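Local coordinates for erythrocyte membrane protein 1 (Plasmodium falciparum, PDB 2XU0), which probably binds host cell-surface receptors as a parasite adhesin, the chain here being its N-terminal segment and first Duffy-binding-like domain, which takes part in rosetting, at residues D116-N121 and A129-R134; R136-Q141 and F196-D201; N103-N108 and S320-R325; E389-Q394 and N455-T460. The protein carries 10 engineered substitutions. All blocks are in the same frame, centred on the assembly; numbering follows the deposited sequence. Where two conformers were deposited one is given.

How the interactions relate
Following the chain from its N terminus, N103-N108 comes first and waits more than 200 residues for S320-R325, so interaction 3 closes the widest loop. Interactions 1 and 2 both fall within that loop, one after the other: D116-N121 with A129-R134 closes a short loop, and R136-Q141 with F196-D201 then brings a loop to helix 186-204. Interaction 4 closes later, within the C-terminal subdomain. R134 of interaction 1 forms a salt bridge with D198 of interaction 2, R104 of interaction 3 packs against C139 of interaction 2, and F323 of interaction 3 touches T460 of interaction 4. Interactions 2 and 4 do not touch.

Interaction 1. Residues D116-N121 and A129-R134; sequences DKIRGN and ACAPPR. With MG (magnesium ion), chain C.
N121 reads the backbone of A129 with both ends of its side-chain amide. A129 N donates to N121 OD1 at 2.9 Å, nearly straight at 169° and on a lone pair in the carbonyl plane. In return N121 ND2 donates to A129 O at 3.0 Å; A129 O lies in the plane of the amide, 2° out of it, and one side chain bonds both the N and the O of A129. These two bonds, together with a third from ND2 to the backbone O of N114, fix the rotation of the buried amide. Beside this pair, I118 reaches over the same strip of backbone: its CD1 lies 3.4 Å from A129 O and 3.8 Å from A131 CB. With CG1 anti to the carbonyl carbon (chi1 -71°) and chi2 extended, the longer branch carries CD1 to A131, while CG2 faces A129 CB more loosely.

The same two residues turn their carbonyls the other way, to a magnesium ion. I118 O and N121 O each bind it at 2.4 Å, S115 O adds a third protein ligand, and three waters bring the ligand count to six. D116 O accepts from one of these waters and G120 N donates to another. A type II turn from I118 to N121, closed by N121 N to I118 O, sets the spacing of the two oxygens. The result is a loop site for magnesium built from main-chain oxygens and completed by water.

Interaction 2. Residues R136-Q141 and F196-D201; sequences RHICDQ and FADIGD
I138 and D198 approach with their side chains crossing obliquely, and the meeting is made by carbon: I138 CD1 comes to 3.8 Å from D198 CB. The isoleucine therefore touches the aliphatic root of the aspartate. Both side chains set out toward the opposite segment, yet the CA atoms of I138 and D198 stay 8.8 Å apart, a gap spanned mainly by the length of the isoleucine. Its chi1 of -134° lies away from the usual staggered values, while chi2 is extended and makes CD1 the foremost atom. The same methyl also nears I199, with I138 CD1 4.5 Å from I199 CG1, a looser apolar approach one residue further along the helix.

The charged end of D198 is occupied elsewhere. OD2 forms a salt bridge with R134; OD1 forms one with R314 and also accepts from Q311 and W315. This buried carboxylate is thus gripped at both oxygens, which would be expected to favour its charged form. The apolar patch across the segments is small, burying 94 Å² in all.

On the loop side, C139 follows I138 directly and is held by its disulfide to C97. The loop comes just after helix 133-136, which carries R134; helix 154-175 covers I138 and I199 through E168, helix 249-268 packs on F196 and I199, and helix 311-338 supplies R314, Q311 and W315 to D198 OD1.

Interaction 3. Residues N103-N108 and S320-R325; sequences NRFDEN and SEEFCR
F105 O, a loop carbonyl, is bonded by a guanidinium that a bidentate R325-E322 salt bridge holds in place on helix 311-338. R325 grips E322 side-on: R325 NE to E322 OE2 and R325 NH2 to E322 OE1 are both 2.9 Å, each meeting its oxygen on the syn side though tilted out of the carboxylate plane. Held in this way, the guanidinium presents NH2 to the loop, and R325 NH2 donates to F105 O at 2.9 Å with an angle of 154°. F105 O lies in the guanidinium plane and is met on a lone pair. Water 4 bridges the same carbonyl to the arginine, donating to F105 O and accepting from R325 NH1. The arginine leaves the helix with CG anti to its nitrogen (chi1 176°) and bends at chi3, which brings its end across to the loop.

The F105 ring takes a lesser part: its CD1 edge lies 4.1 Å from E322 OE1, with ring and carboxylate planes 85° apart. A type I turn from N103 to D106 carries F105 on its third position.

Outside the pair, F105 packs on Y171 and I172 of helix 154-175 and meets H176, so this loop is held between that helix and helix 311-338.

Interaction 4. Residues E389-Q394 and N455-T460; sequences EEFYKQ and NKPIKT
Packing of a proline at the start of a short helix against two aromatic residues of a long one makes this contact, within the C-terminal part of the Duffy-binding-like domain. P457 is the first residue of helix 457-460, directly after the N-cap position of K456, and its ring meets consecutive residues F391 and Y392 of helix 371-407. F391 CE2 lies 4.1 Å from P457 CG, and Y392 OH lies 3.9 Å from P457 CB, so different carbons of the pyrrolidine make the closest approach to each. Both aromatic side chains run at about a right angle to the proline.

Their routes to it differ. F391 has CG anti to its own nitrogen (chi1 171°) and its CB bond already heads for the proline. Y392 has CG anti to the carbonyl carbon (chi1 -72°) and starts off to the flank, but its length brings the hydroxyl end back to P457. Between them the two rings reach the same small ring from neighbouring positions on the helix, and P457 CG is also approached by Y392 CE1 at 4.4 Å. The contact is mainly apolar and modest, burying 126 Å²; F391 is buried, whereas Y392 lies at the exposed margin.

Beyond P457, T460 N returns to K456 O at 3.1 Å, closing the single turn of this short helix, and T460 OG1 is hydrogen-bonded to D453 O. F391 continues inward against W319 of helix 311-338 and L433 of helix 429-437, and its ring also meets F461. Through P457 the short helix lies against helix 371-407, and through T460 against F323 of helix 311-338.

Interaction 1. Residues D116-N121 and A129-R134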
# COMPACT_ATOMS: atom_id res chain seq x y z
N ASP A 116 -5.25 -18.27 -6.00
CA ASP A 116 -6.53 -18.18 -6.71
C ASP A 116 -7.01 -16.74 -7.00
O ASP A 116 -7.51 -16.46 -8.10
CB ASP A 116 -7.63 -19.02 -6.03
CG ASP A 116 -7.28 -20.47 -5.70
OD1 ASP A 116 -6.45 -21.07 -6.42
OD2 ASP A 116 -7.81 -20.99 -4.69
N LYS A 117 -6.78 -15.82 -6.04
CA LYS A 117 -7.22 -14.42 -6.18
C LYS A 117 -6.14 -13.45 -6.75
O LYS A 117 -6.38 -12.24 -6.82
CB LYS A 117 -7.81 -13.91 -4.85
CG LYS A 117 -8.96 -14.73 -4.30
CD LYS A 117 -9.77 -13.92 -3.30
CE LYS A 117 -11.07 -14.60 -2.92
NZ LYS A 117 -10.89 -15.57 -1.81
N ILE A 118 -4.98 -13.97 -7.16
CA ILE A 118 -3.94 -13.10 -7.72
C ILE A 118 -3.42 -13.66 -9.01
O ILE A 118 -2.85 -14.75 -9.00
CB ILE A 118 -2.79 -12.70 -6.72
CG1 ILE A 118 -3.32 -11.70 -5.66
CG2 ILE A 118 -1.57 -12.04 -7.49
CD1 ILE A 118 -2.45 -11.41 -4.56
N ARG A 119 -3.56 -12.88 -10.10
CA ARG A 119 -3.05 -13.22 -11.44
C ARG A 119 -1.54 -13.21 -11.38
O ARG A 119 -0.95 -12.25 -10.90
CB ARG A 119 -3.55 -12.20 -12.51
CG ARG A 119 -5.01 -11.76 -12.36
CD ARG A 119 -5.36 -10.57 -13.25
NE ARG A 119 -6.81 -10.40 -13.37
CZ ARG A 119 -7.54 -9.63 -12.58
NH1 ARG A 119 -6.96 -8.91 -11.63
NH2 ARG A 119 -8.85 -9.56 -12.74
N GLY A 120 -0.92 -14.29 -11.83
CA GLY A 120 0.52 -14.39 -11.76
C GLY A 120 0.97 -15.17 -10.54
O GLY A 120 2.08 -15.71 -10.53
N ASN A 121 0.14 -15.23 -9.47
CA ASN A 121 0.51 -16.08 -8.33
C ASN A 121 0.03 -17.50 -8.69
O ASN A 121 -1.08 -17.65 -9.21
CB ASN A 121 -0.11 -15.62 -7.01
CG ASN A 121 0.54 -14.43 -6.34
OD1 ASN A 121 1.43 -13.76 -6.90
ND2 ASN A 121 0.01 -14.08 -5.18
N ALA A 129 2.95 -12.02 -5.10
CA ALA A 129 2.57 -10.63 -4.82
C ALA A 129 1.52 -10.71 -3.67
O ALA A 129 0.82 -11.73 -3.56
CB ALA A 129 1.95 -9.99 -6.05
N CYS A 130 1.49 -9.70 -2.76
CA CYS A 130 0.55 -9.67 -1.62
C CYS A 130 -0.41 -8.54 -1.79
O CYS A 130 -0.01 -7.39 -1.68
CB CYS A 130 1.29 -9.58 -0.27
SG CYS A 130 2.21 -11.08 0.17
N ALA A 131 -1.68 -8.85 -2.03
CA ALA A 131 -2.72 -7.82 -2.14
C ALA A 131 -2.97 -7.29 -0.74
O ALA A 131 -3.23 -8.09 0.15
CB ALA A 131 -4.00 -8.39 -2.75
N PRO A 132 -2.74 -5.97 -0.50
CA PRO A 132 -2.94 -5.43 0.85
C PRO A 132 -4.43 -5.36 1.22
O PRO A 132 -5.27 -5.29 0.33
CB PRO A 132 -2.32 -4.03 0.78
CG PRO A 132 -2.37 -3.65 -0.62
CD PRO A 132 -2.43 -4.90 -1.46
N PRO A 133 -4.77 -5.40 2.52
CA PRO A 133 -6.21 -5.30 2.90
C PRO A 133 -6.93 -4.07 2.34
O PRO A 133 -8.10 -4.19 1.97
CB PRO A 133 -6.18 -5.36 4.44
CG PRO A 133 -4.80 -5.13 4.82
CD PRO A 133 -3.90 -5.53 3.70
N ARG A 134 -6.19 -2.92 2.11
CA ARG A 134 -6.78 -1.74 1.48
C ARG A 134 -7.27 -2.12 0.07
O ARG A 134 -8.34 -1.69 -0.32
CB ARG A 134 -5.79 -0.55 1.46
CG ARG A 134 -6.36 0.79 0.93
CD ARG A 134 -5.30 1.71 0.31
NE ARG A 134 -4.25 0.93 -0.37
CZ ARG A 134 -4.35 0.43 -1.60
NH1 ARG A 134 -5.41 0.71 -2.35
NH2 ARG A 134 -3.39 -0.34 -2.09
MG MG C . -3.28 -17.00 -9.76
O HOH W 1 -5.54 -16.24 -10.32
O HOH W 2 -2.69 -16.59 -12.05
O HOH W 3 -3.90 -19.33 -10.16

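Interaction 2. Residues R136-Q141 and F196-D201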
# COMPACT_ATOMS: atom_id res chain seq x y z
N ARG A 136 -7.90 -5.43 -1.15
CA ARG A 136 -8.88 -6.53 -1.03
C ARG A 136 -10.34 -6.04 -0.92
O ARG A 136 -11.23 -6.55 -1.61
CB ARG A 136 -8.55 -7.39 0.20
CG ARG A 136 -7.30 -8.26 0.05
CD ARG A 136 -7.11 -9.09 1.30
NE ARG A 136 -7.95 -10.29 1.23
CZ ARG A 136 -7.86 -11.31 2.07
NH1 ARG A 136 -6.99 -11.29 3.07
NH2 ARG A 136 -8.65 -12.37 1.92
N HIS A 137 -10.56 -5.01 -0.11
CA HIS A 137 -11.91 -4.51 0.15
C HIS A 137 -12.25 -3.19 -0.51
O HIS A 137 -13.20 -2.53 -0.10
CB HIS A 137 -12.18 -4.50 1.66
CG HIS A 137 -11.62 -5.69 2.36
ND1 HIS A 137 -12.10 -6.98 2.10
CD2 HIS A 137 -10.65 -5.77 3.30
CE1 HIS A 137 -11.40 -7.78 2.89
NE2 HIS A 137 -10.52 -7.10 3.63
N ILE A 138 -11.51 -2.82 -1.58
CA ILE A 138 -11.72 -1.59 -2.35
C ILE A 138 -13.20 -1.42 -2.78
O ILE A 138 -13.87 -2.41 -3.12
CB ILE A 138 -10.71 -1.50 -3.55
CG1 ILE A 138 -10.08 -0.11 -3.63
CG2 ILE A 138 -11.33 -1.95 -4.91
CD1 ILE A 138 -8.87 0.01 -4.58
N CYS A 139 -13.69 -0.17 -2.76
CA CYS A 139 -15.08 0.14 -3.13
C CYS A 139 -15.30 0.21 -4.63
O CYS A 139 -15.47 1.31 -5.17
CB CYS A 139 -15.57 1.40 -2.42
SG CYS A 139 -15.51 1.31 -0.62
N ASP A 140 -15.34 -0.96 -5.31
CA ASP A 140 -15.46 -1.11 -6.77
C ASP A 140 -16.80 -1.73 -7.23
O ASP A 140 -16.99 -1.98 -8.43
CB ASP A 140 -14.28 -2.01 -7.27
CG ASP A 140 -14.35 -3.48 -6.84
OD1 ASP A 140 -15.14 -3.81 -5.91
OD2 ASP A 140 -13.58 -4.29 -7.38
N GLN A 141 -17.70 -2.01 -6.29
CA GLN A 141 -18.98 -2.67 -6.54
C GLN A 141 -19.85 -2.16 -7.68
O GLN A 141 -20.39 -2.97 -8.44
CB GLN A 141 -19.74 -2.89 -5.23
CG GLN A 141 -20.53 -4.19 -5.21
CD GLN A 141 -22.02 -3.97 -5.36
OE1 GLN A 141 -22.71 -4.77 -6.00
NE2 GLN A 141 -22.54 -2.93 -4.72
N PHE A 196 -5.88 5.36 -5.56
CA PHE A 196 -5.91 6.01 -6.88
C PHE A 196 -5.14 5.15 -7.88
O PHE A 196 -5.60 4.92 -9.01
CB PHE A 196 -5.21 7.37 -6.79
CG PHE A 196 -5.11 8.17 -8.06
CD1 PHE A 196 -6.25 8.64 -8.70
CD2 PHE A 196 -3.87 8.58 -8.54
CE1 PHE A 196 -6.15 9.50 -9.80
CE2 PHE A 196 -3.77 9.42 -9.66
CZ PHE A 196 -4.90 9.85 -10.30
N ALA A 197 -3.96 4.69 -7.45
CA ALA A 197 -3.09 3.80 -8.27
C ALA A 197 -3.75 2.43 -8.56
O ALA A 197 -3.72 1.97 -9.70
CB ALA A 197 -1.74 3.63 -7.60
N ASP A 198 -4.40 1.82 -7.56
CA ASP A 198 -5.12 0.56 -7.76
C ASP A 198 -6.31 0.74 -8.72
O ASP A 198 -6.53 -0.11 -9.58
CB ASP A 198 -5.57 -0.07 -6.41
CG ASP A 198 -4.47 -0.78 -5.63
OD1 ASP A 198 -3.43 -1.13 -6.23
OD2 ASP A 198 -4.65 -1.00 -4.42
N ILE A 199 -7.05 1.89 -8.60
CA ILE A 199 -8.18 2.22 -9.48
C ILE A 199 -7.71 2.35 -10.90
O ILE A 199 -8.35 1.81 -11.82
CB ILE A 199 -9.00 3.45 -8.99
CG1 ILE A 199 -9.83 3.06 -7.71
CG2 ILE A 199 -9.94 3.94 -10.11
CD1 ILE A 199 -10.30 4.27 -6.76
N GLY A 200 -6.61 3.06 -11.09
CA GLY A 200 -6.00 3.19 -12.42
C GLY A 200 -5.64 1.84 -13.01
O GLY A 200 -5.89 1.60 -14.20
N ASP A 201 -5.10 0.92 -12.16
CA ASP A 201 -4.80 -0.43 -12.67
C ASP A 201 -6.04 -1.25 -12.98
O ASP A 201 -6.02 -2.01 -13.93
CB ASP A 201 -3.77 -1.18 -11.79
CG ASP A 201 -2.36 -0.64 -11.98
OD1 ASP A 201 -2.13 0.12 -12.95
OD2 ASP A 201 -1.51 -0.89 -11.10

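Interaction 3. Residues N103-N108 and S320-R325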
# COMPACT_ATOMS: atom_id res chain seq x y z
N ASN A 103 -12.69 -1.78 8.24
CA ASN A 103 -11.56 -2.11 9.11
C ASN A 103 -10.33 -2.60 8.31
O ASN A 103 -9.57 -3.45 8.77
CB ASN A 103 -11.94 -3.02 10.30
CG ASN A 103 -12.14 -2.27 11.60
OD1 ASN A 103 -13.26 -2.14 12.10
ND2 ASN A 103 -11.05 -1.73 12.15
N ARG A 104 -10.13 -1.99 7.12
CA ARG A 104 -9.01 -2.27 6.21
C ARG A 104 -7.69 -2.01 6.90
O ARG A 104 -6.70 -2.65 6.56
CB ARG A 104 -9.11 -1.39 4.95
CG ARG A 104 -10.38 -1.60 4.15
CD ARG A 104 -10.15 -1.22 2.73
NE ARG A 104 -11.29 -0.56 2.12
CZ ARG A 104 -11.21 0.16 1.02
NH1 ARG A 104 -10.05 0.30 0.38
NH2 ARG A 104 -12.29 0.75 0.53
N PHE A 105 -7.67 -1.09 7.88
CA PHE A 105 -6.47 -0.69 8.59
C PHE A 105 -6.24 -1.34 9.93
O PHE A 105 -5.23 -1.06 10.55
CB PHE A 105 -6.35 0.84 8.70
CG PHE A 105 -6.51 1.57 7.38
CD1 PHE A 105 -5.46 1.63 6.47
CD2 PHE A 105 -7.69 2.23 7.07
CE1 PHE A 105 -5.61 2.28 5.24
CE2 PHE A 105 -7.83 2.89 5.85
CZ PHE A 105 -6.79 2.93 4.95
N ASP A 106 -7.13 -2.26 10.34
CA ASP A 106 -7.02 -2.96 11.62
C ASP A 106 -5.73 -3.74 11.69
O ASP A 106 -5.30 -4.30 10.69
CB ASP A 106 -8.23 -3.91 11.82
CG ASP A 106 -8.23 -4.63 13.15
OD1 ASP A 106 -8.71 -4.05 14.14
OD2 ASP A 106 -7.71 -5.77 13.21
N GLU A 107 -5.10 -3.76 12.88
CA GLU A 107 -3.86 -4.48 13.16
C GLU A 107 -3.88 -5.97 12.73
O GLU A 107 -2.81 -6.56 12.48
CB GLU A 107 -3.43 -4.31 14.63
CG GLU A 107 -4.38 -4.91 15.66
CD GLU A 107 -3.77 -5.11 17.04
OE1 GLU A 107 -2.99 -6.07 17.22
OE2 GLU A 107 -4.07 -4.29 17.94
N ASN A 108 -5.08 -6.56 12.62
CA ASN A 108 -5.23 -7.96 12.23
C ASN A 108 -5.88 -8.15 10.86
O ASN A 108 -6.17 -9.29 10.49
CB ASN A 108 -5.90 -8.78 13.33
CG ASN A 108 -5.03 -8.95 14.55
OD1 ASN A 108 -5.44 -8.62 15.66
ND2 ASN A 108 -3.82 -9.47 14.36
N SER A 320 5.37 -3.30 3.65
CA SER A 320 6.45 -2.96 4.58
C SER A 320 6.11 -1.82 5.55
O SER A 320 6.43 -1.92 6.74
CB SER A 320 7.76 -2.72 3.84
OG SER A 320 7.70 -1.55 3.05
N GLU A 321 5.44 -0.78 5.05
CA GLU A 321 5.01 0.37 5.87
C GLU A 321 3.97 -0.03 6.90
O GLU A 321 4.08 0.35 8.08
CB GLU A 321 4.49 1.52 4.97
CG GLU A 321 5.62 2.32 4.33
CD GLU A 321 6.42 3.10 5.35
OE1 GLU A 321 5.91 4.13 5.86
OE2 GLU A 321 7.50 2.61 5.75
N GLU A 322 2.99 -0.82 6.48
CA GLU A 322 1.91 -1.33 7.33
C GLU A 322 2.42 -2.35 8.30
O GLU A 322 1.91 -2.40 9.41
CB GLU A 322 0.75 -1.90 6.49
CG GLU A 322 -0.04 -0.79 5.81
CD GLU A 322 -0.83 0.07 6.78
OE1 GLU A 322 -1.92 -0.37 7.21
OE2 GLU A 322 -0.33 1.15 7.18
N PHE A 323 3.45 -3.15 7.91
CA PHE A 323 4.09 -4.13 8.80
C PHE A 323 4.76 -3.36 9.94
O PHE A 323 4.55 -3.69 11.11
CB PHE A 323 5.16 -5.00 8.03
CG PHE A 323 6.17 -5.69 8.94
CD1 PHE A 323 5.78 -6.74 9.79
CD2 PHE A 323 7.48 -5.22 9.05
CE1 PHE A 323 6.68 -7.31 10.68
CE2 PHE A 323 8.39 -5.82 9.94
CZ PHE A 323 7.98 -6.84 10.75
N CYS A 324 5.60 -2.35 9.61
CA CYS A 324 6.33 -1.54 10.60
C CYS A 324 5.36 -0.77 11.52
O CYS A 324 5.60 -0.67 12.73
CB CYS A 324 7.29 -0.60 9.91
SG CYS A 324 8.68 -1.42 9.08
N ARG A 325 4.28 -0.22 10.94
CA ARG A 325 3.28 0.55 11.69
C ARG A 325 2.59 -0.37 12.70
O ARG A 325 2.63 -0.07 13.88
CB ARG A 325 2.27 1.22 10.75
CG ARG A 325 1.15 1.96 11.49
CD ARG A 325 0.14 2.57 10.53
NE ARG A 325 -0.79 1.59 9.97
CZ ARG A 325 -1.90 1.16 10.57
NH1 ARG A 325 -2.22 1.60 11.78
NH2 ARG A 325 -2.68 0.28 9.98
O HOH W 4 -4.47 0.37 13.32

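Interaction 4. Residues E389-Q394 and N455-T460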
# COMPACT_ATOMS: atom_id res chain seq x y z
N GLU A 389 6.87 -14.90 6.41
CA GLU A 389 6.58 -15.69 5.22
C GLU A 389 6.16 -14.78 4.07
O GLU A 389 6.69 -14.92 2.97
CB GLU A 389 5.56 -16.81 5.50
CG GLU A 389 5.12 -17.56 4.25
CD GLU A 389 4.33 -18.81 4.57
OE1 GLU A 389 3.10 -18.81 4.34
OE2 GLU A 389 4.92 -19.77 5.12
N GLU A 390 5.24 -13.85 4.33
CA GLU A 390 4.80 -12.84 3.38
C GLU A 390 5.98 -12.09 2.81
O GLU A 390 5.99 -11.78 1.62
CB GLU A 390 3.84 -11.86 4.08
CG GLU A 390 2.48 -12.48 4.38
CD GLU A 390 1.51 -11.57 5.10
OE1 GLU A 390 1.87 -10.40 5.36
OE2 GLU A 390 0.44 -12.06 5.52
N PHE A 391 6.96 -11.75 3.67
CA PHE A 391 8.18 -11.06 3.32
C PHE A 391 9.03 -11.88 2.33
O PHE A 391 9.41 -11.35 1.28
CB PHE A 391 9.01 -10.73 4.60
CG PHE A 391 10.38 -10.22 4.21
CD1 PHE A 391 10.54 -8.92 3.71
CD2 PHE A 391 11.48 -11.06 4.23
CE1 PHE A 391 11.79 -8.48 3.26
CE2 PHE A 391 12.73 -10.61 3.78
CZ PHE A 391 12.86 -9.33 3.29
N TYR A 392 9.30 -13.17 2.63
CA TYR A 392 10.12 -14.00 1.72
C TYR A 392 9.43 -14.18 0.38
O TYR A 392 10.10 -14.17 -0.65
CB TYR A 392 10.41 -15.40 2.33
CG TYR A 392 11.40 -15.42 3.47
CD1 TYR A 392 12.61 -14.74 3.39
CD2 TYR A 392 11.22 -16.29 4.55
CE1 TYR A 392 13.59 -14.87 4.38
CE2 TYR A 392 12.17 -16.39 5.57
CZ TYR A 392 13.35 -15.67 5.48
OH TYR A 392 14.25 -15.74 6.50
N LYS A 393 8.08 -14.29 0.38
CA LYS A 393 7.30 -14.47 -0.85
C LYS A 393 7.44 -13.28 -1.78
O LYS A 393 7.51 -13.46 -2.98
CB LYS A 393 5.84 -14.70 -0.55
CG LYS A 393 5.52 -16.09 0.03
CD LYS A 393 4.06 -16.16 0.26
CE LYS A 393 3.53 -17.55 0.07
NZ LYS A 393 3.18 -18.16 1.38
N GLN A 394 7.47 -12.07 -1.22
CA GLN A 394 7.58 -10.82 -1.98
C GLN A 394 9.01 -10.57 -2.41
O GLN A 394 9.27 -10.02 -3.48
CB GLN A 394 7.02 -9.67 -1.18
CG GLN A 394 5.51 -9.76 -1.10
CD GLN A 394 4.98 -8.75 -0.13
OE1 GLN A 394 5.17 -8.86 1.09
NE2 GLN A 394 4.39 -7.72 -0.66
N ASN A 455 17.22 -6.52 5.26
CA ASN A 455 18.40 -7.27 4.84
C ASN A 455 18.90 -8.18 5.98
O ASN A 455 19.81 -8.96 5.76
CB ASN A 455 19.52 -6.33 4.35
CG ASN A 455 19.23 -5.67 3.04
OD1 ASN A 455 19.33 -4.44 2.88
ND2 ASN A 455 18.81 -6.45 2.08
N LYS A 456 18.30 -8.11 7.17
CA LYS A 456 18.63 -8.96 8.31
C LYS A 456 17.30 -9.52 8.85
O LYS A 456 16.80 -9.04 9.87
CB LYS A 456 19.43 -8.17 9.39
CG LYS A 456 20.85 -7.84 8.95
CD LYS A 456 21.73 -7.40 10.11
CE LYS A 456 23.19 -7.32 9.73
NZ LYS A 456 23.79 -8.66 9.47
N PRO A 457 16.66 -10.47 8.13
CA PRO A 457 15.35 -10.96 8.56
C PRO A 457 15.29 -11.49 9.99
O PRO A 457 14.32 -11.24 10.69
CB PRO A 457 14.98 -12.00 7.50
CG PRO A 457 15.76 -11.61 6.30
CD PRO A 457 17.07 -11.12 6.87
N ILE A 458 16.35 -12.17 10.42
CA ILE A 458 16.41 -12.71 11.79
C ILE A 458 16.20 -11.62 12.85
O ILE A 458 15.42 -11.84 13.76
CB ILE A 458 17.66 -13.62 11.97
CG1 ILE A 458 17.46 -14.98 11.21
CG2 ILE A 458 18.07 -13.86 13.42
CD1 ILE A 458 15.99 -15.55 11.14
N LYS A 459 16.78 -10.42 12.65
CA LYS A 459 16.63 -9.29 13.59
C LYS A 459 15.27 -8.59 13.43
O LYS A 459 14.64 -8.23 14.43
CB LYS A 459 17.77 -8.25 13.40
CG LYS A 459 19.17 -8.86 13.25
CD LYS A 459 19.94 -8.92 14.58
CE LYS A 459 21.41 -9.23 14.37
NZ LYS A 459 22.14 -8.11 13.73
N THR A 460 14.79 -8.43 12.19
CA THR A 460 13.51 -7.76 11.95
C THR A 460 12.30 -8.59 12.32
O THR A 460 11.28 -8.02 12.69
CB THR A 460 13.47 -7.25 10.52
OG1 THR A 460 14.68 -6.54 10.29
CG2 THR A 460 12.26 -6.34 10.25